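Side-chain contacts in 3-hydroxyadipyl-CoA dehydrogenase (Escherichia coli, PDB 3MOG), which catalyses the NAD-dependent oxidation of (3S)-3-hydroxyadipyl-CoA to 3-oxoadipyl-CoA in the degradation of phenylacetate: residues E39-A44 with P75-H80; Q105-C110 with A130-P135; P213-A218 with E290-L295; R440-L445 with Y457-L462. All coordinates share one frame; numbering follows the deposited sequence. Where two conformers were deposited one is given.

The four contacts follow one another in series along the chain, each closing before the next opens. Contacts 1 and 2 both belong to the N-terminal NAD-binding domain of Rossmann type; their centres are about 22 Å apart, and they meet where Ile79 and His80 pack on Val109 and Ile79 on Gln105. Contact 3 joins helix 213-223, in the first C-terminal domain, to the connection that leads into the second sheet; it lies about 48 Å from contact 1 between centres. Contact 4 lies in the second C-terminal domain, about 29 Å from contact 3 between centres, with nearest atoms about 12 Å apart. Contacts 1 and 4 lie on opposite sides of the chain's centre.

Contact 1. Residues E39-A44 with P75-H80; sequences EALTRA and PVTDIH
Leu41 meets Pro75, Val76 and Thr77 from the first turn of helix 38-57. Its CG stands anti to the carbonyl carbon (chi1 -71°), and the extended second torsion carries CD1 out to the end of the strand. The lower part of the side chain lies against proline, with Leu41 CB 4.0 Å from Pro75 CB. Farther out, Leu41 CD1 packs on the same Pro75 CB at 3.8 Å and presses closely on the backbone, 3.3 Å from Val76 O. At its far margin this methyl approaches Thr77 OG1. The exposed Pro75 and Thr77 flank the buried leucine.

Strand 73-76 is an edge strand of the Rossmann-type sheet within this chain, and Val76 pairs through its backbone with Leu33 of strand 31-34. That inner strand leads into helix 38-57, and Leu41 also packs on Leu33. Leu41 is close to, though not in contact with, what is probably the GxGxxG turn of the dinucleotide fold. One residue on, Thr42 OG1 bonds back to Ala38 O within the helix. Arg43 N and Ala44 N continue the regular helical bonding, to Glu39 O and Ala40 O, each at 3.0 Å.

Contact 2. Residues Q105-C110 with A130-P135; sequences QLAEVC and AEIKNP
Ala107 fits its single methyl against the backbone corner at Ile132 and Lys133. Ala107 CB lies 3.9 Å from Lys133 CB and 4.0 Å from Lys133 N, so the start of the lysine, rather than its amine, does the touching. Beside this, Ile132 CD1 comes to 4.2 Å from Ala107 CB. The small alanine permits a close backbone approach, the alpha carbons of Ala107 and Lys133 being 5.7 Å apart. Beyond CB the lysine chain bends at chi2 (30°) and chi3 (-113°), which turns the amine off the helix.

Helix 96-109 connects parallel strands 87-90 and 115-118 of the Rossmann-type sheet, and residues 130-135 form part of the link to the next parallel strand, 138-143. Ile132 touches Phe103 of that helix and Leu116 of strand 115-118, and so sits between helix and sheet. Leu106 likewise packs on Leu116. The helix keeps its bonding up to its last turn, with Cys110 N bonded to Leu106 O at 3.1 Å. Farther out, Asn134 braces the turn locally, ND2 to Glu136 OE2 and its backbone O to Arg137 NE. At the other end of the loop, Ala130 packs on Ile270 of the second subunit.

Contact 3. Residues P213-A218 with E290-L295; sequences PEVIDA and EAVVGL
Asp217 OD2 accepts a hydrogen bond from Glu232 N and also bonds to Tyr283 OH, fixing the helix 213-223 on which Glu214, Val215 and Ala218 receive Val292. The other carboxylate oxygen, Asp217 OD1, bonds to Leu231 N, so both oxygens of this buried group are engaged at the start of helix 230-237.

Val292 meets the helix with its two methyls divided between successive turns. Val292 CG2 approaches Ala218 CB at 3.6 Å, while the other methyl, Val292 CG1, lies 3.7 Å from Glu214 O. The same CG1 is 3.9 Å from Glu214 CB; Val215 CG2 stands more distantly at its side. The first torsion of Val292 (-85°) sets CG1 anti to its carbonyl carbon and directs CG2 at the alanine.

Helix 213-223 belongs to the first of the two 3-hydroxyacyl-CoA dehydrogenase C-terminal domains, and residues 290-295 lie in the long connection running on to strand 307-309 of the second sheet. At the end of this segment Leu295 pairs through its backbone with Val379 of strand 378-381, an outermost strand of that sheet within this chain. From the helix, Val215 packs on Leu380 of the same strand.

Contact 4. Residues R440-L445 with Y457-L462; sequences RILRLL and YRPCSL
A first torsion of 174° sets CG of Leu442 anti to its backbone N and brings CD1 against CB and CG of Pro459. Leu445, one turn along helix 438-452, touches instead through CB, whose place is set by the backbone; its CG lies beside its own backbone N. Leu442 CD1 rests 3.7 Å from Pro459 CB and 3.9 Å from Pro459 CG, the two side chains crossing at about a right angle. Leu445 CB completes the apolar patch, 4.2 Å from Pro459 CG. The same CB is 3.8 Å from Tyr457 O.

Both leucines also pack on helix 461-473, Leu442 on Ala467 and Leu445 on Leu463. Residues 457-460 belong to the link between helices 438-452 and 461-473, the last two of the second C-terminal domain, with Cys460 at the N-cap position. Asn399 of helix 390-406 holds this turn by two bonds, OD1 to Cys460 N and ND2 to Arg458 O. Tyr457 sends its ring away from the leucines, and its OH bonds to Arg392 NH2 and Glu201 OE1. Next along, Ser461 OG bonds to His451 NE2 of the second subunit.

Leu445 O and Tyr457 O, both acceptors, lie 3.3 Å apart and may repel weakly. No hydrogen bond links the two segments; van der Waals packing of Leu442 and Leu445 on Pro459 and the Tyr457 backbone makes the contact.

Contact 1. Residues E39-A44 with P75-H80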
loop_
_atom_site.group_PDB
_atom_site.type_symbol
_atom_site.label_atom_id
_atom_site.label_comp_id
_atom_site.label_asym_id
_atom_site.label_seq_id
_atom_site.Cartn_x
_atom_site.Cartn_y
_atom_site.Cartn_z
ATOM N N GLU C 39 -11.425 16.191 -42.791
ATOM C CA GLU C 39 -10.043 16.652 -42.963
ATOM C C GLU C 39 -9.079 15.644 -42.351
ATOM O O GLU C 39 -8.040 15.336 -42.938
ATOM C CB GLU C 39 -9.804 18.009 -42.274
ATOM C CG GLU C 39 -10.883 19.066 -42.492
ATOM C CD GLU C 39 -11.095 19.942 -41.263
ATOM O OE1 GLU C 39 -10.120 20.567 -40.781
ATOM O OE2 GLU C 39 -12.245 20.000 -40.774
ATOM N N ALA C 40 -9.431 15.165 -41.154
ATOM C CA ALA C 40 -8.616 14.211 -40.410
ATOM C C ALA C 40 -8.472 12.924 -41.220
ATOM O O ALA C 40 -7.362 12.423 -41.389
ATOM C CB ALA C 40 -9.221 13.939 -39.048
ATOM N N LEU C 41 -9.590 12.435 -41.759
ATOM C CA LEU C 41 -9.596 11.253 -42.626
ATOM C C LEU C 41 -8.687 11.393 -43.852
ATOM O O LEU C 41 -7.930 10.469 -44.175
ATOM C CB LEU C 41 -11.019 10.909 -43.060
ATOM C CG LEU C 41 -11.925 10.337 -41.971
ATOM C CD1 LEU C 41 -13.335 10.193 -42.493
ATOM C CD2 LEU C 41 -11.386 8.994 -41.497
ATOM N N THR C 42 -8.749 12.558 -44.496
ATOM C CA THR C 42 -7.942 12.873 -45.678
ATOM C C THR C 42 -6.447 12.849 -45.361
ATOM O O THR C 42 -5.672 12.294 -46.127
ATOM C CB THR C 42 -8.342 14.253 -46.285
ATOM O OG1 THR C 42 -9.768 14.346 -46.349
ATOM C CG2 THR C 42 -7.772 14.428 -47.698
ATOM N N ARG C 43 -6.062 13.438 -44.230
ATOM C CA ARG C 43 -4.671 13.424 -43.754
ATOM C C ARG C 43 -4.158 12.012 -43.444
ATOM O O ARG C 43 -3.055 11.638 -43.872
ATOM C CB ARG C 43 -4.512 14.322 -42.524
ATOM C CG ARG C 43 -4.692 15.806 -42.825
ATOM C CD ARG C 43 -4.889 16.634 -41.560
ATOM N NE ARG C 43 -3.652 16.799 -40.794
ATOM C CZ ARG C 43 -3.398 17.821 -39.976
ATOM N NH1 ARG C 43 -4.289 18.796 -39.812
ATOM N NH2 ARG C 43 -2.242 17.876 -39.324
ATOM N N ALA C 44 -4.960 11.247 -42.697
ATOM C CA ALA C 44 -4.636 9.862 -42.348
ATOM C C ALA C 44 -4.455 9.005 -43.607
ATOM O O ALA C 44 -3.465 8.276 -43.721
ATOM C CB ALA C 44 -5.708 9.265 -41.431
ATOM N N PRO C 75 -13.180 6.344 -46.578
ATOM C CA PRO C 75 -13.436 7.283 -45.478
ATOM C C PRO C 75 -14.922 7.568 -45.310
ATOM O O PRO C 75 -15.621 7.868 -46.283
ATOM C CB PRO C 75 -12.687 8.550 -45.893
ATOM C CG PRO C 75 -12.575 8.473 -47.390
ATOM C CD PRO C 75 -12.600 7.009 -47.762
ATOM N N VAL C 76 -15.401 7.430 -44.080
ATOM C CA VAL C 76 -16.810 7.643 -43.757
ATOM C C VAL C 76 -16.938 8.564 -42.555
ATOM O O VAL C 76 -16.097 8.535 -41.639
ATOM C CB VAL C 76 -17.601 6.305 -43.520
ATOM C CG1 VAL C 76 -17.608 5.431 -44.780
ATOM C CG2 VAL C 76 -17.050 5.514 -42.344
ATOM N N THR C 77 -17.989 9.383 -42.574
ATOM C CA THR C 77 -18.279 10.358 -41.515
ATOM C C THR C 77 -19.618 10.025 -40.845
ATOM O O THR C 77 -19.960 10.558 -39.789
ATOM C CB THR C 77 -18.311 11.793 -42.081
ATOM O OG1 THR C 77 -17.213 11.978 -42.978
ATOM C CG2 THR C 77 -18.192 12.820 -40.973
ATOM N N ASP C 78 -20.366 9.127 -41.471
ATOM C CA ASP C 78 -21.646 8.672 -40.935
ATOM C C ASP C 78 -21.477 7.308 -40.242
ATOM O O ASP C 78 -21.113 6.312 -40.880
ATOM C CB ASP C 78 -22.685 8.610 -42.064
ATOM C CG ASP C 78 -24.063 8.163 -41.586
ATOM O OD1 ASP C 78 -24.471 8.524 -40.461
ATOM O OD2 ASP C 78 -24.747 7.452 -42.353
ATOM N N ILE C 79 -21.748 7.279 -38.935
ATOM C CA ILE C 79 -21.620 6.062 -38.105
ATOM C C ILE C 79 -22.507 4.920 -38.588
ATOM O O ILE C 79 -22.208 3.749 -38.337
ATOM C CB ILE C 79 -21.974 6.309 -36.606
ATOM C CG1 ILE C 79 -22.212 7.801 -36.310
ATOM C CG2 ILE C 79 -20.928 5.665 -35.691
ATOM C CD1 ILE C 79 -23.690 8.254 -36.442
ATOM N N HIS C 80 -23.588 5.278 -39.280
ATOM C CA HIS C 80 -24.549 4.316 -39.804
ATOM C C HIS C 80 -24.002 3.492 -40.954
ATOM O O HIS C 80 -24.481 2.390 -41.197
ATOM C CB HIS C 80 -25.845 5.011 -40.217
ATOM C CG HIS C 80 -26.666 5.479 -39.059
ATOM N ND1 HIS C 80 -27.555 4.656 -38.400
ATOM C CD2 HIS C 80 -26.726 6.679 -38.434
ATOM C CE1 HIS C 80 -28.127 5.330 -37.417
ATOM N NE2 HIS C 80 -27.645 6.561 -37.419
#

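Contact 2. Residues Q105-C110 with A130-P135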
loop_
_atom_site.group_PDB
_atom_site.type_symbol
_atom_site.label_atom_id
_atom_site.label_comp_id
_atom_site.label_asym_id
_atom_site.label_seq_id
_atom_site.Cartn_x
_atom_site.Cartn_y
_atom_site.Cartn_z
ATOM N N GLN C 105 -23.588 3.160 -29.088
ATOM C CA GLN C 105 -24.034 3.556 -30.421
ATOM C C GLN C 105 -23.829 2.458 -31.483
ATOM O O GLN C 105 -24.680 2.276 -32.354
ATOM C CB GLN C 105 -23.354 4.860 -30.839
ATOM C CG GLN C 105 -24.168 5.681 -31.833
ATOM C CD GLN C 105 -23.576 7.061 -32.112
ATOM O OE1 GLN C 105 -24.181 7.871 -32.817
ATOM N NE2 GLN C 105 -22.391 7.333 -31.562
ATOM N N LEU C 106 -22.717 1.722 -31.399
ATOM C CA LEU C 106 -22.429 0.639 -32.346
ATOM C C LEU C 106 -23.285 -0.596 -32.101
ATOM O O LEU C 106 -23.444 -1.427 -32.989
ATOM C CB LEU C 106 -20.954 0.239 -32.292
ATOM C CG LEU C 106 -19.859 1.244 -32.649
ATOM C CD1 LEU C 106 -18.551 0.711 -32.118
ATOM C CD2 LEU C 106 -19.766 1.479 -34.152
ATOM N N ALA C 107 -23.820 -0.727 -30.892
ATOM C CA ALA C 107 -24.725 -1.836 -30.581
ATOM C C ALA C 107 -26.043 -1.769 -31.371
ATOM O O ALA C 107 -26.549 -2.803 -31.813
ATOM C CB ALA C 107 -24.986 -1.922 -29.084
ATOM N N GLU C 108 -26.572 -0.557 -31.564
ATOM C CA GLU C 108 -27.791 -0.357 -32.382
ATOM C C GLU C 108 -27.549 -0.299 -33.884
ATOM O O GLU C 108 -28.314 -0.885 -34.648
ATOM C CB GLU C 108 -28.618 0.857 -31.935
ATOM C CG GLU C 108 -27.950 1.793 -30.954
ATOM C CD GLU C 108 -28.830 2.032 -29.744
ATOM O OE1 GLU C 108 -29.384 1.039 -29.218
ATOM O OE2 GLU C 108 -28.975 3.199 -29.319
ATOM N N VAL C 109 -26.493 0.411 -34.287
ATOM C CA VAL C 109 -26.072 0.535 -35.692
ATOM C C VAL C 109 -25.793 -0.825 -36.361
ATOM O O VAL C 109 -26.328 -1.108 -37.425
ATOM C CB VAL C 109 -24.838 1.491 -35.824
ATOM C CG1 VAL C 109 -24.147 1.346 -37.176
ATOM C CG2 VAL C 109 -25.247 2.942 -35.587
ATOM N N CYS C 110 -24.996 -1.666 -35.703
ATOM C CA CYS C 110 -24.525 -2.939 -36.269
ATOM C C CYS C 110 -25.413 -4.124 -35.883
ATOM O O CYS C 110 -26.092 -4.069 -34.855
ATOM C CB CYS C 110 -23.098 -3.224 -35.779
ATOM S SG CYS C 110 -21.980 -1.835 -35.902
ATOM N N ALA C 130 -19.996 -3.528 -20.578
ATOM C CA ALA C 130 -20.912 -3.616 -19.437
ATOM C C ALA C 130 -22.386 -3.408 -19.799
ATOM O O ALA C 130 -23.226 -4.259 -19.500
ATOM C CB ALA C 130 -20.472 -2.637 -18.323
ATOM N N GLU C 131 -22.688 -2.298 -20.468
ATOM C CA GLU C 131 -24.079 -1.903 -20.700
ATOM C C GLU C 131 -24.551 -2.155 -22.132
ATOM O O GLU C 131 -25.693 -1.844 -22.472
ATOM C CB GLU C 131 -24.292 -0.430 -20.323
ATOM C CG GLU C 131 -23.764 -0.044 -18.942
ATOM C CD GLU C 131 -24.352 1.258 -18.430
ATOM O OE1 GLU C 131 -25.578 1.300 -18.196
ATOM O OE2 GLU C 131 -23.588 2.233 -18.249
ATOM N N ILE C 132 -23.683 -2.728 -22.966
ATOM C CA ILE C 132 -23.995 -2.867 -24.390
ATOM C C ILE C 132 -24.687 -4.194 -24.720
ATOM O O ILE C 132 -24.546 -5.173 -23.985
ATOM C CB ILE C 132 -22.768 -2.543 -25.325
ATOM C CG1 ILE C 132 -21.929 -3.785 -25.642
ATOM C CG2 ILE C 132 -21.930 -1.388 -24.758
ATOM C CD1 ILE C 132 -22.214 -4.379 -27.014
ATOM N N LYS C 133 -25.399 -4.190 -25.851
ATOM C CA LYS C 133 -26.393 -5.200 -26.242
ATOM C C LYS C 133 -25.990 -6.663 -26.185
ATOM O O LYS C 133 -26.563 -7.425 -25.414
ATOM C CB LYS C 133 -27.001 -4.862 -27.614
ATOM C CG LYS C 133 -28.506 -4.519 -27.635
ATOM C CD LYS C 133 -29.048 -3.870 -26.349
ATOM C CE LYS C 133 -30.033 -4.801 -25.621
ATOM N NZ LYS C 133 -30.510 -4.238 -24.324
ATOM N N ASN C 134 -25.043 -7.072 -27.017
ATOM C CA ASN C 134 -24.588 -8.454 -26.995
ATOM C C ASN C 134 -23.162 -8.490 -26.483
ATOM O O ASN C 134 -22.229 -8.495 -27.272
ATOM C CB ASN C 134 -24.664 -9.067 -28.390
ATOM C CG ASN C 134 -26.055 -9.506 -28.754
ATOM O OD1 ASN C 134 -26.954 -8.679 -28.887
ATOM N ND2 ASN C 134 -26.245 -10.812 -28.927
ATOM N N PRO C 135 -22.982 -8.521 -25.151
ATOM C CA PRO C 135 -21.656 -8.230 -24.580
ATOM C C PRO C 135 -20.581 -9.245 -24.987
ATOM O O PRO C 135 -19.388 -8.948 -24.922
ATOM C CB PRO C 135 -21.914 -8.267 -23.073
ATOM C CG PRO C 135 -23.081 -9.190 -22.915
ATOM C CD PRO C 135 -23.928 -9.021 -24.134
#

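Contact 3. Residues P213-A218 with E290-L295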
loop_
_atom_site.group_PDB
_atom_site.type_symbol
_atom_site.label_atom_id
_atom_site.label_comp_id
_atom_site.label_asym_id
_atom_site.label_seq_id
_atom_site.Cartn_x
_atom_site.Cartn_y
_atom_site.Cartn_z
ATOM N N PRO C 213 23.480 6.363 -15.976
ATOM C CA PRO C 213 22.410 5.760 -16.788
ATOM C C PRO C 213 22.920 4.989 -18.004
ATOM O O PRO C 213 22.346 3.949 -18.366
ATOM C CB PRO C 213 21.561 6.955 -17.234
ATOM C CG PRO C 213 22.258 8.193 -16.735
ATOM C CD PRO C 213 23.207 7.781 -15.657
ATOM N N GLU C 214 23.991 5.500 -18.611
ATOM C CA GLU C 214 24.666 4.875 -19.757
ATOM C C GLU C 214 25.222 3.507 -19.404
ATOM O O GLU C 214 25.286 2.629 -20.246
ATOM C CB GLU C 214 25.849 5.740 -20.263
ATOM C CG GLU C 214 25.614 7.233 -20.308
ATOM C CD GLU C 214 26.066 7.935 -19.033
ATOM O OE1 GLU C 214 27.271 7.861 -18.698
ATOM O OE2 GLU C 214 25.216 8.569 -18.371
ATOM N N VAL C 215 25.654 3.343 -18.160
ATOM C CA VAL C 215 26.238 2.082 -17.713
ATOM C C VAL C 215 25.120 1.038 -17.483
ATOM O O VAL C 215 25.249 -0.121 -17.904
ATOM C CB VAL C 215 27.157 2.302 -16.478
ATOM C CG1 VAL C 215 27.650 0.987 -15.901
ATOM C CG2 VAL C 215 28.359 3.172 -16.864
ATOM N N ILE C 216 24.023 1.467 -16.851
ATOM C CA ILE C 216 22.838 0.625 -16.677
ATOM C C ILE C 216 22.312 0.156 -18.031
ATOM O O ILE C 216 22.077 -1.041 -18.220
ATOM C CB ILE C 216 21.708 1.373 -15.937
ATOM C CG1 ILE C 216 22.221 1.933 -14.605
ATOM C CG2 ILE C 216 20.493 0.459 -15.771
ATOM C CD1 ILE C 216 21.214 2.814 -13.821
ATOM N N ASP C 217 22.161 1.088 -18.980
ATOM C CA ASP C 217 21.720 0.740 -20.339
ATOM C C ASP C 217 22.669 -0.210 -21.089
ATOM O O ASP C 217 22.227 -1.052 -21.883
ATOM C CB ASP C 217 21.490 1.996 -21.184
ATOM C CG ASP C 217 20.214 2.743 -20.806
ATOM O OD1 ASP C 217 19.383 2.217 -20.035
ATOM O OD2 ASP C 217 20.047 3.877 -21.279
ATOM N N ALA C 218 23.966 -0.084 -20.824
ATOM C CA ALA C 218 24.964 -0.896 -21.525
ATOM C C ALA C 218 24.978 -2.325 -21.005
ATOM O O ALA C 218 25.132 -3.261 -21.777
ATOM C CB ALA C 218 26.350 -0.269 -21.409
ATOM N N GLU C 290 27.399 9.140 -26.651
ATOM C CA GLU C 290 28.745 8.651 -26.359
ATOM C C GLU C 290 28.778 7.120 -26.303
ATOM O O GLU C 290 27.740 6.473 -26.150
ATOM C CB GLU C 290 29.252 9.231 -25.035
ATOM C CG GLU C 290 29.452 10.739 -25.040
ATOM C CD GLU C 290 30.332 11.219 -23.895
ATOM O OE1 GLU C 290 30.100 10.809 -22.735
ATOM O OE2 GLU C 290 31.262 12.012 -24.158
ATOM N N ALA C 291 29.971 6.549 -26.443
ATOM C CA ALA C 291 30.160 5.114 -26.269
ATOM C C ALA C 291 30.743 4.842 -24.887
ATOM O O ALA C 291 31.672 5.528 -24.454
ATOM C CB ALA C 291 31.068 4.554 -27.357
ATOM N N VAL C 292 30.175 3.859 -24.192
ATOM C CA VAL C 292 30.708 3.405 -22.906
ATOM C C VAL C 292 32.000 2.623 -23.132
ATOM O O VAL C 292 32.054 1.731 -23.981
ATOM C CB VAL C 292 29.693 2.552 -22.109
ATOM C CG1 VAL C 292 28.771 3.444 -21.298
ATOM C CG2 VAL C 292 28.897 1.646 -23.046
ATOM N N VAL C 293 33.035 2.969 -22.374
ATOM C CA VAL C 293 34.385 2.471 -22.647
ATOM C C VAL C 293 34.685 1.151 -21.930
ATOM O O VAL C 293 34.977 0.137 -22.575
ATOM C CB VAL C 293 35.491 3.529 -22.314
ATOM C CG1 VAL C 293 36.864 3.011 -22.717
ATOM C CG2 VAL C 293 35.205 4.867 -23.005
ATOM N N GLY C 294 34.619 1.166 -20.605
ATOM C CA GLY C 294 35.083 0.028 -19.831
ATOM C C GLY C 294 36.515 0.250 -19.394
ATOM O O GLY C 294 37.219 1.094 -19.948
ATOM N N LEU C 295 36.945 -0.514 -18.398
ATOM C CA LEU C 295 38.247 -0.304 -17.788
ATOM C C LEU C 295 39.391 -0.657 -18.735
ATOM O O LEU C 295 39.309 -1.634 -19.483
ATOM C CB LEU C 295 38.334 -1.081 -16.475
ATOM C CG LEU C 295 37.263 -0.656 -15.456
ATOM C CD1 LEU C 295 37.016 -1.754 -14.419
ATOM C CD2 LEU C 295 37.576 0.713 -14.778
#

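Contact 4. Residues R440-L445 with Y457-L462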
loop_
_atom_site.group_PDB
_atom_site.type_symbol
_atom_site.label_atom_id
_atom_site.label_comp_id
_atom_site.label_asym_id
_atom_site.label_seq_id
_atom_site.Cartn_x
_atom_site.Cartn_y
_atom_site.Cartn_z
ATOM N N ARG C 440 18.087 -21.009 -9.014
ATOM C CA ARG C 440 18.988 -19.876 -9.095
ATOM C C ARG C 440 18.246 -18.536 -9.024
ATOM O O ARG C 440 18.686 -17.623 -8.328
ATOM C CB ARG C 440 19.808 -19.956 -10.386
ATOM C CG ARG C 440 20.905 -18.911 -10.463
ATOM C CD ARG C 440 21.823 -19.141 -11.639
ATOM N NE ARG C 440 22.835 -18.095 -11.659
ATOM C CZ ARG C 440 23.857 -18.056 -12.506
ATOM N NH1 ARG C 440 24.703 -17.041 -12.441
ATOM N NH2 ARG C 440 24.022 -19.012 -13.429
ATOM N N ILE C 441 17.143 -18.424 -9.756
ATOM C CA ILE C 441 16.308 -17.219 -9.718
ATOM C C ILE C 441 15.686 -17.070 -8.336
ATOM O O ILE C 441 15.692 -15.979 -7.762
ATOM C CB ILE C 441 15.200 -17.232 -10.812
ATOM C CG1 ILE C 441 15.824 -17.273 -12.214
ATOM C CG2 ILE C 441 14.246 -16.030 -10.661
ATOM C CD1 ILE C 441 16.848 -16.189 -12.470
ATOM N N LEU C 442 15.190 -18.182 -7.795
ATOM C CA LEU C 442 14.622 -18.205 -6.446
ATOM C C LEU C 442 15.591 -17.715 -5.375
ATOM O O LEU C 442 15.231 -16.859 -4.575
ATOM C CB LEU C 442 14.112 -19.606 -6.080
ATOM C CG LEU C 442 13.623 -19.793 -4.661
ATOM C CD1 LEU C 442 12.256 -19.109 -4.467
ATOM C CD2 LEU C 442 13.581 -21.259 -4.277
ATOM N N ARG C 443 16.813 -18.252 -5.368
ATOM C CA ARG C 443 17.811 -17.888 -4.350
ATOM C C ARG C 443 18.142 -16.379 -4.349
ATOM O O ARG C 443 18.212 -15.748 -3.289
ATOM C CB ARG C 443 19.085 -18.716 -4.531
ATOM C CG ARG C 443 20.214 -18.365 -3.548
ATOM C CD ARG C 443 21.407 -19.297 -3.711
ATOM N NE ARG C 443 21.865 -19.371 -5.101
ATOM C CZ ARG C 443 22.756 -20.246 -5.554
ATOM N NH1 ARG C 443 23.310 -21.129 -4.729
ATOM N NH2 ARG C 443 23.098 -20.230 -6.835
ATOM N N LEU C 444 18.330 -15.838 -5.548
ATOM C CA LEU C 444 18.582 -14.425 -5.769
ATOM C C LEU C 444 17.465 -13.545 -5.195
ATOM O O LEU C 444 17.727 -12.663 -4.368
ATOM C CB LEU C 444 18.753 -14.189 -7.263
ATOM C CG LEU C 444 18.819 -12.786 -7.861
ATOM C CD1 LEU C 444 19.909 -11.962 -7.242
ATOM C CD2 LEU C 444 19.106 -12.968 -9.334
ATOM N N LEU C 445 16.228 -13.809 -5.602
ATOM C CA LEU C 445 15.091 -13.023 -5.128
ATOM C C LEU C 445 14.919 -13.109 -3.611
ATOM O O LEU C 445 14.646 -12.085 -2.975
ATOM C CB LEU C 445 13.796 -13.369 -5.891
ATOM C CG LEU C 445 13.766 -12.950 -7.375
ATOM C CD1 LEU C 445 12.564 -13.487 -8.079
ATOM C CD2 LEU C 445 13.787 -11.443 -7.564
ATOM N N TYR C 457 10.272 -7.793 -3.554
ATOM C CA TYR C 457 11.198 -8.824 -3.992
ATOM C C TYR C 457 10.763 -10.251 -3.621
ATOM O O TYR C 457 11.548 -11.180 -3.771
ATOM C CB TYR C 457 12.652 -8.492 -3.568
ATOM C CG TYR C 457 13.108 -7.236 -4.235
ATOM C CD1 TYR C 457 13.442 -7.231 -5.585
ATOM C CD2 TYR C 457 13.137 -6.024 -3.542
ATOM C CE1 TYR C 457 13.806 -6.061 -6.223
ATOM C CE2 TYR C 457 13.513 -4.855 -4.168
ATOM C CZ TYR C 457 13.836 -4.872 -5.506
ATOM O OH TYR C 457 14.197 -3.699 -6.130
ATOM N N ARG C 458 9.511 -10.415 -3.170
ATOM C CA ARG C 458 8.973 -11.746 -2.892
ATOM C C ARG C 458 9.019 -12.649 -4.133
ATOM O O ARG C 458 8.598 -12.245 -5.222
ATOM C CB ARG C 458 7.555 -11.682 -2.290
ATOM C CG ARG C 458 6.407 -11.241 -3.238
ATOM C CD ARG C 458 5.698 -12.417 -3.894
ATOM N NE ARG C 458 4.715 -11.991 -4.888
ATOM C CZ ARG C 458 5.015 -11.699 -6.146
ATOM N NH1 ARG C 458 6.271 -11.779 -6.549
ATOM N NH2 ARG C 458 4.068 -11.313 -6.992
ATOM N N PRO C 459 9.576 -13.864 -3.981
ATOM C CA PRO C 459 9.417 -14.900 -5.000
ATOM C C PRO C 459 7.940 -15.277 -5.055
ATOM O O PRO C 459 7.304 -15.439 -3.990
ATOM C CB PRO C 459 10.169 -16.081 -4.406
ATOM C CG PRO C 459 11.107 -15.491 -3.410
ATOM C CD PRO C 459 10.407 -14.321 -2.852
ATOM N N CYS C 460 7.369 -15.378 -6.251
ATOM C CA CYS C 460 5.946 -15.709 -6.312
ATOM C C CYS C 460 5.746 -17.207 -6.066
ATOM O O CYS C 460 6.688 -17.989 -6.179
ATOM C CB CYS C 460 5.278 -15.224 -7.610
ATOM S SG CYS C 460 5.650 -16.213 -9.018
ATOM N N SER C 461 4.521 -17.598 -5.728
ATOM C CA SER C 461 4.249 -18.976 -5.314
ATOM C C SER C 461 4.643 -20.013 -6.397
ATOM O O SER C 461 5.206 -21.070 -6.071
ATOM C CB SER C 461 2.797 -19.096 -4.829
ATOM O OG SER C 461 2.328 -20.431 -4.888
ATOM N N LEU C 462 4.431 -19.668 -7.672
ATOM C CA LEU C 462 4.818 -20.548 -8.801
ATOM C C LEU C 462 6.334 -20.675 -8.991
ATOM O O LEU C 462 6.821 -21.710 -9.465
ATOM C CB LEU C 462 4.146 -20.106 -10.119
ATOM C CG LEU C 462 4.311 -21.007 -11.354
ATOM C CD1 LEU C 462 3.743 -22.411 -11.092
ATOM C CD2 LEU C 462 3.646 -20.378 -12.576
#